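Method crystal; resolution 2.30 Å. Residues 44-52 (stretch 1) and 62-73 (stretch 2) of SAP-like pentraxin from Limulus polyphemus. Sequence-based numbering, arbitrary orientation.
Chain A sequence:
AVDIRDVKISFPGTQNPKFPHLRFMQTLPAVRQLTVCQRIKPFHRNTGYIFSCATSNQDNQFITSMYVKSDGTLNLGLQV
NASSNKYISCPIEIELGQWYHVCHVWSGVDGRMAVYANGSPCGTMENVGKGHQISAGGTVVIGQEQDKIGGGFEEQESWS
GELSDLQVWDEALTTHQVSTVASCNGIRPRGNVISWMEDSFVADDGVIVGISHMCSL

Stretch 1 (44-52) HRNTGYIFS
Stretch 2 62-73: FITSMYVKSDGT

How does the loop before the first strand reach the second stretch? Arg-45 (phi/psi -77/-32) accepts a hydrogen bond at its O from Val-68 N, 2.8 Å away, placing its CA 4.7 Å from Val-68 CA. Its extended side chain (m, t, t, chi3 159°) runs to the type I turn Lys-69 to Gly-72, where Arg-45 NH1 donates to Ser-70 O at 3.1 Å, near the guanidinium plane. Gly-72, at 90/0, has a conformation that suits glycine, and its CA lies 3.6 Å from Arg-45 NH2.

What sets the register of the strands? The strand that begins at Gly-48 and the one that runs through Ile-63 to Val-68 are antiparallel, their directions 151° apart. At Thr-47 (chi1 m), CA makes a C-H...O contact with Met-66 O at 3.2 Å. Gly-48 and Met-66 then form a hydrogen-bonded pair: Gly-48 N to Met-66 O and Met-66 N to Gly-48 O are both 3.2 Å.

What does Tyr-49 pack against? It faces Ser-65 in a non-hydrogen-bonded pair, CA to CA 4.2 Å, both side chains on the same sheet face. With chi1 m and chi2 77°, its ring receives Ser-65 CB (chi1 p) over one face, 4.0 Å from the ring centroid, while Tyr-49 CD2 touches Ile-63 CG2 at 3.6 Å.

How does the ladder absorb a bulge? Ile-50 bends to -92/-60, and the register shifts by one before Ser-52 pairs with Ile-63 (CA to CA 4.6 Å). Thr-64 serves both consecutive amides: Ile-50 N donates to Thr-64 O at 3.0 Å, and Phe-51 N to Thr-64 OG1 (chi1 p) at 2.9 Å. Thr-64 N returns a bond to Phe-51 O at 2.9 Å. The rings of Phe-51 and Phe-62, both chi1 t, meet obliquely, with Phe-51 CD1 3.9 Å from Phe-62 CD1.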

ATOM      1  N   HIS A  44       7.911  40.410  31.338  1.00 11.15           N
ATOM      2  CA  HIS A  44       8.379  41.004  32.592  1.00 11.81           C
ATOM      3  C   HIS A  44       8.373  40.059  33.788  1.00 12.44           C
ATOM      4  O   HIS A  44       7.617  39.088  33.841  1.00 11.05           O
ATOM      5  CB  HIS A  44       7.596  42.290  32.923  1.00 12.35           C
ATOM      6  CG  HIS A  44       6.107  42.116  32.981  1.00 16.42           C
ATOM      7  ND1 HIS A  44       5.472  41.401  33.976  1.00 16.70           N
ATOM      8  CD2 HIS A  44       5.123  42.595  32.181  1.00 16.93           C
ATOM      9  CE1 HIS A  44       4.166  41.451  33.788  1.00 17.16           C
ATOM     10  NE2 HIS A  44       3.926  42.169  32.706  1.00 18.91           N
ATOM     11  N   ARG A  45       9.240  40.353  34.751  1.00 13.54           N
ATOM     12  CA  ARG A  45       9.372  39.542  35.952  1.00 13.55           C
ATOM     13  C   ARG A  45       8.275  39.757  36.989  1.00 13.73           C
ATOM     14  O   ARG A  45       7.909  38.817  37.698  1.00 11.63           O
ATOM     15  CB  ARG A  45      10.727  39.798  36.616  1.00 14.67           C
ATOM     16  CG  ARG A  45      11.912  39.196  35.882  1.00 15.68           C
ATOM     17  CD  ARG A  45      13.151  39.210  36.763  1.00 16.69           C
ATOM     18  NE  ARG A  45      14.133  38.227  36.317  1.00 20.05           N
ATOM     19  CZ  ARG A  45      15.216  37.877  37.006  1.00 20.84           C
ATOM     20  NH1 ARG A  45      15.471  38.433  38.185  1.00 21.85           N
ATOM     21  NH2 ARG A  45      16.038  36.957  36.521  1.00 20.73           N
ATOM     22  N   ASN A  46       7.752  40.977  37.080  1.00 12.53           N
ATOM     23  CA  ASN A  46       6.726  41.258  38.073  1.00 14.04           C
ATOM     24  C   ASN A  46       5.416  40.532  37.814  1.00 13.98           C
ATOM     25  O   ASN A  46       5.097  40.159  36.684  1.00 13.40           O
ATOM     26  CB  ASN A  46       6.486  42.770  38.225  1.00 14.25           C
ATOM     27  CG  ASN A  46       6.248  43.466  36.907  1.00 15.79           C
ATOM     28  OD1 ASN A  46       7.139  43.544  36.059  1.00 17.89           O
ATOM     29  ND2 ASN A  46       5.041  43.988  36.726  1.00 15.08           N
ATOM     30  N   THR A  47       4.672  40.323  38.893  1.00 13.24           N
ATOM     31  CA  THR A  47       3.403  39.616  38.856  1.00 12.14           C
ATOM     32  C   THR A  47       2.429  40.106  37.794  1.00 12.24           C
ATOM     33  O   THR A  47       2.239  41.305  37.606  1.00 11.97           O
ATOM     34  CB  THR A  47       2.712  39.708  40.218  1.00 11.54           C
ATOM     35  OG1 THR A  47       3.638  39.309  41.236  1.00 11.08           O
ATOM     36  CG2 THR A  47       1.487  38.799  40.261  1.00 11.05           C
ATOM     37  N   GLY A  48       1.817  39.154  37.105  1.00 10.95           N
ATOM     38  CA  GLY A  48       0.837  39.471  36.087  1.00 10.32           C
ATOM     39  C   GLY A  48      -0.213  38.377  36.097  1.00  9.40           C
ATOM     40  O   GLY A  48       0.113  37.218  36.346  1.00  8.28           O
ATOM     41  N   TYR A  49      -1.469  38.732  35.850  1.00  9.59           N
ATOM     42  CA  TYR A  49      -2.541  37.737  35.827  1.00  9.64           C
ATOM     43  C   TYR A  49      -2.845  37.351  34.391  1.00  9.66           C
ATOM     44  O   TYR A  49      -3.106  38.210  33.546  1.00  8.71           O
ATOM     45  CB  TYR A  49      -3.793  38.281  36.522  1.00 10.31           C
ATOM     46  CG  TYR A  49      -3.564  38.462  37.997  1.00 10.48           C
ATOM     47  CD1 TYR A  49      -2.836  39.547  38.478  1.00 10.29           C
ATOM     48  CD2 TYR A  49      -3.982  37.488  38.906  1.00 11.21           C
ATOM     49  CE1 TYR A  49      -2.519  39.659  39.830  1.00 12.28           C
ATOM     50  CE2 TYR A  49      -3.671  37.586  40.259  1.00 13.29           C
ATOM     51  CZ  TYR A  49      -2.938  38.673  40.713  1.00 12.71           C
ATOM     52  OH  TYR A  49      -2.615  38.764  42.043  1.00 13.70           O
ATOM     53  N   ILE A  50      -2.811  36.050  34.124  1.00  9.77           N
ATOM     54  CA  ILE A  50      -3.035  35.529  32.782  1.00  8.92           C
ATOM     55  C   ILE A  50      -4.484  35.169  32.483  1.00  8.83           C
ATOM     56  O   ILE A  50      -5.090  35.712  31.561  1.00  9.98           O
ATOM     57  CB  ILE A  50      -2.144  34.285  32.548  1.00  8.52           C
ATOM     58  CG1 ILE A  50      -0.678  34.673  32.753  1.00  8.63           C
ATOM     59  CG2 ILE A  50      -2.354  33.732  31.144  1.00  7.80           C
ATOM     60  CD1 ILE A  50       0.276  33.504  32.743  1.00 10.01           C
ATOM     61  N   PHE A  51      -5.025  34.241  33.264  1.00  7.91           N
ATOM     62  CA  PHE A  51      -6.398  33.767  33.102  1.00  7.14           C
ATOM     63  C   PHE A  51      -7.256  34.281  34.262  1.00  7.33           C
ATOM     64  O   PHE A  51      -7.010  33.959  35.420  1.00  6.87           O
ATOM     65  CB  PHE A  51      -6.376  32.230  33.055  1.00  6.28           C
ATOM     66  CG  PHE A  51      -7.713  31.585  32.808  1.00  5.31           C
ATOM     67  CD1 PHE A  51      -8.623  31.405  33.849  1.00  3.82           C
ATOM     68  CD2 PHE A  51      -8.041  31.103  31.544  1.00  5.76           C
ATOM     69  CE1 PHE A  51      -9.833  30.750  33.633  1.00  2.92           C
ATOM     70  CE2 PHE A  51      -9.253  30.444  31.318  1.00  4.50           C
ATOM     71  CZ  PHE A  51     -10.148  30.267  32.362  1.00  3.34           C
ATOM     72  N   SER A  52      -8.261  35.084  33.936  1.00  8.55           N
ATOM     73  CA  SER A  52      -9.156  35.670  34.933  1.00  8.74           C
ATOM     74  C   SER A  52     -10.615  35.305  34.664  1.00  8.98           C
ATOM     75  O   SER A  52     -11.138  35.576  33.584  1.00  8.92           O
ATOM     76  CB  SER A  52      -8.990  37.199  34.926  1.00  8.61           C
ATOM     77  OG  SER A  52     -10.027  37.855  35.638  1.00  7.95           O
ATOM     78  N   PHE A  62     -11.624  32.519  39.683  1.00  9.76           N
ATOM     79  CA  PHE A  62     -10.455  31.708  39.372  1.00  9.13           C
ATOM     80  C   PHE A  62      -9.458  32.592  38.633  1.00  8.67           C
ATOM     81  O   PHE A  62      -9.781  33.155  37.590  1.00  7.82           O
ATOM     82  CB  PHE A  62     -10.897  30.531  38.505  1.00  8.07           C
ATOM     83  CG  PHE A  62      -9.835  29.511  38.279  1.00  6.44           C
ATOM     84  CD1 PHE A  62      -8.859  29.707  37.314  1.00  4.76           C
ATOM     85  CD2 PHE A  62      -9.820  28.338  39.022  1.00  4.90           C
ATOM     86  CE1 PHE A  62      -7.885  28.747  37.087  1.00  2.89           C
ATOM     87  CE2 PHE A  62      -8.852  27.376  38.801  1.00  4.02           C
ATOM     88  CZ  PHE A  62      -7.884  27.584  37.832  1.00  4.43           C
ATOM     89  N   ILE A  63      -8.256  32.741  39.181  1.00  8.42           N
ATOM     90  CA  ILE A  63      -7.261  33.584  38.534  1.00  9.04           C
ATOM     91  C   ILE A  63      -5.867  32.991  38.608  1.00  9.52           C
ATOM     92  O   ILE A  63      -5.383  32.637  39.687  1.00 10.32           O
ATOM     93  CB  ILE A  63      -7.199  34.999  39.161  1.00  9.83           C
ATOM     94  CG1 ILE A  63      -8.436  35.259  40.027  1.00 10.97           C
ATOM     95  CG2 ILE A  63      -7.126  36.040  38.058  1.00  7.91           C
ATOM     96  CD1 ILE A  63      -8.388  36.580  40.761  1.00 11.72           C
ATOM     97  N   THR A  64      -5.222  32.885  37.452  1.00  8.71           N
ATOM     98  CA  THR A  64      -3.866  32.355  37.382  1.00  8.39           C
ATOM     99  C   THR A  64      -2.912  33.532  37.248  1.00  8.79           C
ATOM    100  O   THR A  64      -3.276  34.578  36.716  1.00  9.74           O
ATOM    101  CB  THR A  64      -3.664  31.430  36.159  1.00  8.45           C
ATOM    102  OG1 THR A  64      -3.904  32.176  34.959  1.00  5.50           O
ATOM    103  CG2 THR A  64      -4.606  30.227  36.228  1.00  3.48           C
ATOM    104  N   SER A  65      -1.690  33.354  37.726  1.00  9.13           N
ATOM    105  CA  SER A  65      -0.699  34.411  37.665  1.00  9.38           C
ATOM    106  C   SER A  65       0.695  33.819  37.731  1.00 10.60           C
ATOM    107  O   SER A  65       0.873  32.618  37.965  1.00  9.42           O
ATOM    108  CB  SER A  65      -0.882  35.361  38.846  1.00 10.16           C
ATOM    109  OG  SER A  65      -0.772  34.649  40.068  1.00 11.00           O
ATOM    110  N   MET A  66       1.688  34.674  37.535  1.00 10.14           N
ATOM    111  CA  MET A  66       3.071  34.235  37.590  1.00 11.39           C
ATOM    112  C   MET A  66       3.952  35.433  37.857  1.00 11.38           C
ATOM    113  O   MET A  66       3.527  36.578  37.717  1.00 12.30           O
ATOM    114  CB  MET A  66       3.509  33.622  36.253  1.00 11.18           C
ATOM    115  CG  MET A  66       3.671  34.668  35.134  1.00 10.79           C
ATOM    116  SD  MET A  66       4.669  34.118  33.715  1.00 12.12           S
ATOM    117  CE  MET A  66       6.318  34.598  34.253  1.00 11.47           C
ATOM    118  N   TYR A  67       5.181  35.149  38.253  1.00 11.96           N
ATOM    119  CA  TYR A  67       6.185  36.172  38.453  1.00 11.87           C
ATOM    120  C   TYR A  67       7.504  35.434  38.549  1.00 10.80           C
ATOM    121  O   TYR A  67       7.529  34.227  38.776  1.00  8.84           O
ATOM    122  CB  TYR A  67       5.894  37.045  39.684  1.00 12.56           C
ATOM    123  CG  TYR A  67       6.118  36.426  41.038  1.00 14.69           C
ATOM    124  CD1 TYR A  67       7.383  36.406  41.617  1.00 14.09           C
ATOM    125  CD2 TYR A  67       5.047  35.923  41.771  1.00 14.87           C
ATOM    126  CE1 TYR A  67       7.570  35.911  42.898  1.00 17.30           C
ATOM    127  CE2 TYR A  67       5.224  35.425  43.050  1.00 16.28           C
ATOM    128  CZ  TYR A  67       6.484  35.422  43.608  1.00 17.11           C
ATOM    129  OH  TYR A  67       6.652  34.925  44.880  1.00 22.08           O
ATOM    130  N   VAL A  68       8.591  36.153  38.318  1.00 11.21           N
ATOM    131  CA  VAL A  68       9.914  35.564  38.358  1.00 13.18           C
ATOM    132  C   VAL A  68      10.648  36.081  39.582  1.00 15.59           C
ATOM    133  O   VAL A  68      10.727  37.291  39.791  1.00 15.60           O
ATOM    134  CB  VAL A  68      10.691  35.939  37.084  1.00 11.74           C
ATOM    135  CG1 VAL A  68      12.056  35.271  37.080  1.00 11.31           C
ATOM    136  CG2 VAL A  68       9.881  35.533  35.860  1.00  8.23           C
ATOM    137  N   LYS A  69      11.166  35.166  40.398  1.00 18.96           N
ATOM    138  CA  LYS A  69      11.901  35.547  41.605  1.00 22.96           C
ATOM    139  C   LYS A  69      13.221  36.198  41.212  1.00 24.54           C
ATOM    140  O   LYS A  69      13.644  36.134  40.054  1.00 24.92           O
ATOM    141  CB  LYS A  69      12.230  34.328  42.477  1.00 24.48           C
ATOM    142  CG  LYS A  69      11.061  33.434  42.856  1.00 28.47           C
ATOM    143  CD  LYS A  69      10.051  34.142  43.733  1.00 31.16           C
ATOM    144  CE  LYS A  69      10.569  34.400  45.148  1.00 32.30           C
ATOM    145  NZ  LYS A  69       9.532  35.128  45.959  1.00 30.45           N
ATOM    146  N   SER A  70      13.875  36.802  42.196  1.00 26.09           N
ATOM    147  CA  SER A  70      15.161  37.467  41.996  1.00 27.97           C
ATOM    148  C   SER A  70      16.208  36.555  41.348  1.00 27.12           C
ATOM    149  O   SER A  70      17.004  37.004  40.524  1.00 27.67           O
ATOM    150  CB  SER A  70      15.683  37.972  43.347  1.00 29.38           C
ATOM    151  OG  SER A  70      16.899  38.683  43.198  1.00 33.45           O
ATOM    152  N   ASP A  71      16.200  35.278  41.719  1.00 26.74           N
ATOM    153  CA  ASP A  71      17.159  34.318  41.173  1.00 26.91           C
ATOM    154  C   ASP A  71      16.751  33.748  39.812  1.00 25.46           C
ATOM    155  O   ASP A  71      17.411  32.851  39.292  1.00 25.68           O
ATOM    156  CB  ASP A  71      17.387  33.172  42.171  1.00 27.29           C
ATOM    157  CG  ASP A  71      16.120  32.386  42.469  1.00 28.52           C
ATOM    158  OD1 ASP A  71      15.045  32.765  41.956  1.00 30.31           O
ATOM    159  OD2 ASP A  71      16.195  31.387  43.221  1.00 28.35           O
ATOM    160  N   GLY A  72      15.666  34.270  39.243  1.00 23.89           N
ATOM    161  CA  GLY A  72      15.209  33.794  37.946  1.00 20.65           C
ATOM    162  C   GLY A  72      14.226  32.632  37.999  1.00 19.25           C
ATOM    163  O   GLY A  72      13.769  32.149  36.965  1.00 18.99           O
ATOM    164  N   THR A  73      13.894  32.187  39.206  1.00 17.16           N
ATOM    165  CA  THR A  73      12.966  31.075  39.410  1.00 16.28           C
ATOM    166  C   THR A  73      11.518  31.434  39.090  1.00 14.95           C
ATOM    167  O   THR A  73      11.033  32.503  39.468  1.00 14.48           O
ATOM    168  CB  THR A  73      13.035  30.582  40.875  1.00 15.90           C
ATOM    169  OG1 THR A  73      14.295  29.942  41.097  1.00 18.23           O
ATOM    170  CG2 THR A  73      11.926  29.602  41.177  1.00 15.96           C
TER